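Local structure of Mll8374 protein (Mesorhizobium loti, 3B5E) at residues 177-180 with 181-185; 207-210 with 211-215. The protein is probably a carboxylesterase of the alpha/beta-hydrolase fold that hydrolyses carboxylic esters. All coordinates share one frame; numbering follows the deposited sequence.

Contact 1 of 2, residues 177-180 with 181-185; sequences PALV and TLLSR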
loop_
_atom_site.group_PDB
_atom_site.type_symbol
_atom_site.label_atom_id
_atom_site.label_comp_id
_atom_site.label_asym_id
_atom_site.label_seq_id
_atom_site.Cartn_x
_atom_site.Cartn_y
_atom_site.Cartn_z
ATOM N N PRO A 177 17.532 -0.966 0.835
ATOM C CA PRO A 177 18.320 -0.923 -0.393
ATOM C C PRO A 177 17.963 -2.024 -1.402
ATOM O O PRO A 177 17.823 -1.723 -2.598
ATOM C CB PRO A 177 19.762 -1.017 0.126
ATOM C CG PRO A 177 19.690 -0.299 1.432
ATOM C CD PRO A 177 18.392 -0.767 2.024
ATOM N N ALA A 178 17.743 -3.258 -0.924
ATOM C CA ALA A 178 17.406 -4.370 -1.827
ATOM C C ALA A 178 16.092 -4.092 -2.590
ATOM O O ALA A 178 15.986 -4.383 -3.784
ATOM C CB ALA A 178 17.338 -5.697 -1.041
ATOM N N LEU A 179 15.111 -3.498 -1.902
ATOM C CA LEU A 179 13.829 -3.175 -2.533
ATOM C C LEU A 179 14.000 -2.091 -3.580
ATOM O O LEU A 179 13.388 -2.159 -4.642
ATOM C CB LEU A 179 12.804 -2.730 -1.486
ATOM C CG LEU A 179 11.366 -2.648 -1.982
ATOM C CD1 LEU A 179 10.831 -4.002 -2.583
ATOM C CD2 LEU A 179 10.500 -2.077 -0.841
ATOM N N VAL A 180 14.796 -1.069 -3.263
ATOM C CA VAL A 180 15.103 0.011 -4.231
ATOM C C VAL A 180 15.744 -0.537 -5.512
ATOM O O VAL A 180 15.351 -0.164 -6.608
ATOM C CB VAL A 180 16.019 1.117 -3.625
ATOM C CG1 VAL A 180 16.508 2.082 -4.734
ATOM C CG2 VAL A 180 15.252 1.842 -2.497
ATOM N N THR A 181 16.718 -1.412 -5.327
ATOM C CA THR A 181 17.406 -2.067 -6.426
ATOM C C THR A 181 16.406 -2.882 -7.260
ATOM O O THR A 181 16.360 -2.780 -8.510
ATOM C CB THR A 181 18.571 -2.950 -5.884
ATOM O OG1 THR A 181 19.593 -2.086 -5.380
ATOM C CG2 THR A 181 19.173 -3.856 -7.012
ATOM N N LEU A 182 15.602 -3.677 -6.579
ATOM C CA LEU A 182 14.628 -4.542 -7.254
ATOM C C LEU A 182 13.644 -3.745 -8.114
ATOM O O LEU A 182 13.443 -4.052 -9.284
ATOM C CB LEU A 182 13.866 -5.356 -6.208
ATOM C CG LEU A 182 12.809 -6.336 -6.710
ATOM C CD1 LEU A 182 13.472 -7.482 -7.415
ATOM C CD2 LEU A 182 11.941 -6.803 -5.526
ATOM N N LEU A 183 13.000 -2.739 -7.527
ATOM C CA LEU A 183 11.959 -1.996 -8.230
ATOM C C LEU A 183 12.572 -1.176 -9.373
ATOM O O LEU A 183 12.008 -1.123 -10.456
ATOM C CB LEU A 183 11.157 -1.132 -7.262
ATOM C CG LEU A 183 10.371 -1.896 -6.167
ATOM C CD1 LEU A 183 9.671 -0.931 -5.179
ATOM C CD2 LEU A 183 9.344 -2.861 -6.764
ATOM N N SER A 184 13.733 -0.573 -9.109
ATOM C CA SER A 184 14.514 0.142 -10.120
ATOM C C SER A 184 14.842 -0.760 -11.302
ATOM O O SER A 184 14.573 -0.407 -12.447
ATOM C CB SER A 184 15.819 0.704 -9.524
ATOM O OG SER A 184 16.448 1.571 -10.456
ATOM N N ARG A 185 15.402 -1.930 -11.018
ATOM C CA ARG A 185 15.772 -2.875 -12.067
ATOM C C ARG A 185 14.584 -3.258 -12.942
ATOM O O ARG A 185 14.759 -3.463 -14.143
ATOM C CB ARG A 185 16.397 -4.151 -11.511
ATOM C CG ARG A 185 17.833 -3.991 -11.034
ATOM C CD ARG A 185 18.353 -5.265 -10.395
ATOM N NE ARG A 185 18.164 -6.428 -11.257
#

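Contact 2 of 2, residues 207-210 with 211-215; sequences AIVR and QWLAG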
loop_
_atom_site.group_PDB
_atom_site.type_symbol
_atom_site.label_atom_id
_atom_site.label_comp_id
_atom_site.label_asym_id
_atom_site.label_seq_id
_atom_site.Cartn_x
_atom_site.Cartn_y
_atom_site.Cartn_z
ATOM N N ALA A 207 3.909 14.438 5.261
ATOM C CA ALA A 207 4.542 15.565 4.601
ATOM C C ALA A 207 5.273 15.139 3.320
ATOM O O ALA A 207 5.169 15.773 2.268
ATOM C CB ALA A 207 5.505 16.246 5.542
ATOM N N ILE A 208 6.022 14.055 3.411
ATOM C CA ILE A 208 6.741 13.537 2.243
ATOM C C ILE A 208 5.795 13.028 1.150
ATOM O O ILE A 208 5.989 13.351 -0.029
ATOM C CB ILE A 208 7.740 12.436 2.620
ATOM C CG1 ILE A 208 8.945 13.047 3.381
ATOM C CG2 ILE A 208 8.229 11.692 1.394
ATOM C CD1 ILE A 208 9.861 12.007 4.058
ATOM N N VAL A 209 4.795 12.226 1.515
ATOM C CA VAL A 209 3.840 11.710 0.505
ATOM C C VAL A 209 3.164 12.899 -0.260
ATOM O O VAL A 209 3.042 12.898 -1.492
ATOM C CB VAL A 209 2.768 10.764 1.108
ATOM C CG1 VAL A 209 1.781 10.297 -0.000
ATOM C CG2 VAL A 209 3.394 9.567 1.849
ATOM N N ARG A 210 2.751 13.910 0.484
ATOM C CA ARG A 210 2.187 15.121 -0.100
ATOM C C ARG A 210 3.094 15.794 -1.085
ATOM O O ARG A 210 2.663 16.130 -2.196
ATOM C CB ARG A 210 1.886 16.130 0.977
ATOM C CG ARG A 210 0.479 16.219 1.279
ATOM C CD ARG A 210 0.285 16.985 2.545
ATOM N NE ARG A 210 0.170 18.390 2.262
ATOM C CZ ARG A 210 -0.907 18.974 1.755
ATOM N NH1 ARG A 210 -1.990 18.266 1.443
ATOM N NH2 ARG A 210 -0.890 20.287 1.549
ATOM N N GLN A 211 4.345 15.985 -0.662
ATOM C CA GLN A 211 5.426 16.583 -1.475
ATOM C C GLN A 211 5.705 15.776 -2.759
ATOM O O GLN A 211 5.963 16.329 -3.830
ATOM C CB GLN A 211 6.709 16.710 -0.611
ATOM C CG GLN A 211 6.671 17.883 0.410
ATOM C CD GLN A 211 7.531 17.722 1.710
ATOM O OE1 GLN A 211 8.239 16.716 1.935
ATOM N NE2 GLN A 211 7.446 18.738 2.575
ATOM N N TRP A 212 5.674 14.456 -2.627
ATOM C CA TRP A 212 5.870 13.533 -3.744
ATOM C C TRP A 212 4.691 13.570 -4.710
ATOM O O TRP A 212 4.900 13.603 -5.926
ATOM C CB TRP A 212 6.050 12.144 -3.193
ATOM C CG TRP A 212 6.117 11.042 -4.164
ATOM C CD1 TRP A 212 7.170 10.687 -4.932
ATOM C CD2 TRP A 212 5.094 10.082 -4.407
ATOM N NE1 TRP A 212 6.854 9.566 -5.675
ATOM C CE2 TRP A 212 5.581 9.182 -5.367
ATOM C CE3 TRP A 212 3.804 9.903 -3.906
ATOM C CZ2 TRP A 212 4.821 8.104 -5.832
ATOM C CZ3 TRP A 212 3.048 8.836 -4.368
ATOM C CH2 TRP A 212 3.559 7.959 -5.322
ATOM N N LEU A 213 3.481 13.617 -4.170
ATOM C CA LEU A 213 2.273 13.721 -4.992
ATOM C C LEU A 213 2.231 15.040 -5.770
ATOM O O LEU A 213 1.807 15.060 -6.940
ATOM C CB LEU A 213 0.999 13.561 -4.150
ATOM C CG LEU A 213 0.658 12.156 -3.651
ATOM C CD1 LEU A 213 -0.567 12.202 -2.775
ATOM C CD2 LEU A 213 0.478 11.179 -4.819
ATOM N N ALA A 214 2.663 16.133 -5.123
ATOM C CA ALA A 214 2.713 17.458 -5.751
ATOM C C ALA A 214 3.744 17.514 -6.872
ATOM O O ALA A 214 3.642 18.353 -7.747
ATOM C CB ALA A 214 2.985 18.546 -4.719
ATOM N N GLY A 215 4.726 16.623 -6.875
ATOM C CA GLY A 215 5.620 16.486 -8.026
ATOM C C GLY A 215 6.734 17.513 -7.996
ATOM O O GLY A 215 6.757 18.375 -7.107
#

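Contact 1 of 2, residues 177-180 with 181-185
Leu-179 meets Leu-183 one helical turn further on, where the CG of Leu-179 lies 4.0 Å from the CD1 of Leu-183 and the two side chains slant across each other. The CD1 of Leu-179 also reaches Leu-182, standing 4.2 Å from its CD2, so this one branch lies near both Leu-182 and Leu-183. Leu-179 and Leu-183 differ in their first torsion: in Leu-179 CG stands opposite the backbone N (chi1 -168°), whereas Leu-183 turns its CG back beside its own N (chi1 -63°), placing it 3.4 Å from the carbonyl O of Leu-179. That same oxygen accepts the N-H of Leu-183 at 3.0 Å in a nearly straight backbone bond. Helix 176-185 is the crossover of a beta-alpha-beta unit in the alpha/beta-hydrolase fold, linking the neighbouring parallel strands 160-166 and 189-195. Its buried side bears Leu-179, resting on Ile-163, and Leu-183, touching Thr-161 and Val-190; Val-180 reaches Ile-163 and Ala-192 from the same helix. Thr-181 is exposed. Its OG1 bends back beside the backbone N and makes a weak hydrogen bond of 3.3 Å to the carbonyl O of Pro-177, so that this oxygen receives both the hydroxyl and, at 3.0 Å, the amide N of Thr-181. Val-180 contributes its carbonyl O to the next turn, where it accepts the N of Ser-184 at 3.0 Å.

Contact 2 of 2, residues 207-210 with 211-215
Val-209 turns CG1 opposite its backbone N (chi1 178°) and Leu-213 swings CG beside its own N (chi1 -74°), which brings the two side chains abreast and pointing the same way, CG1 of Val-209 being 4.1 Å from CD1 of Leu-213. Both belong to helix 203-214, the last helix of the alpha/beta-hydrolase fold, and both pack on Ile-53 of helix 47-53. Ile-208, one position earlier, is buried against strands 160-166 and 189-195 through Leu-162 and Ile-195. Its carbonyl O accepts the N of Trp-212 at 2.8 Å, and the O of Val-209 accepts the N of Leu-213 at the same length. On the outer side, the Arg-210 chain bends at chi3 and its NH1 is hydrogen-bonded to the O of Ile-53, while its backbone O takes the N of Ala-214 at 2.9 Å. Gly-215 then leaves the helix with positive phi. The Trp-212 side chain touches Leu-162 and forms a cation-pi contact with Arg-160, whose NH2 also bonds the Trp-212 O. The indole brings its edge to the carbonyl O of Val-209, which lies near the ring plane, 3.9 Å from CE3.

Contacts 1 and 2 are consecutive in the chain, one on each of the last two helices, with strand 189-195 between them. They do not touch: their centres are 21 Å apart and their nearest atoms about 10 Å. Contact 1 packs on Ile-163, Ala-192 and Val-190, contact 2 on Leu-162, Ile-164 and Asp-191, alternate residues of the same two strands, so the helices cover opposite faces of the sheet. Neither contact includes the probable catalytic triad of Ser-119, Asp-169 and His-199. The loops carrying Asp-169 and His-199 run directly into helices 176-185 and 203-214 respectively. A bound 1,2-ethanediol, probably from the crystallisation liquor, lies about 3 Å from the side chain of Leu-182.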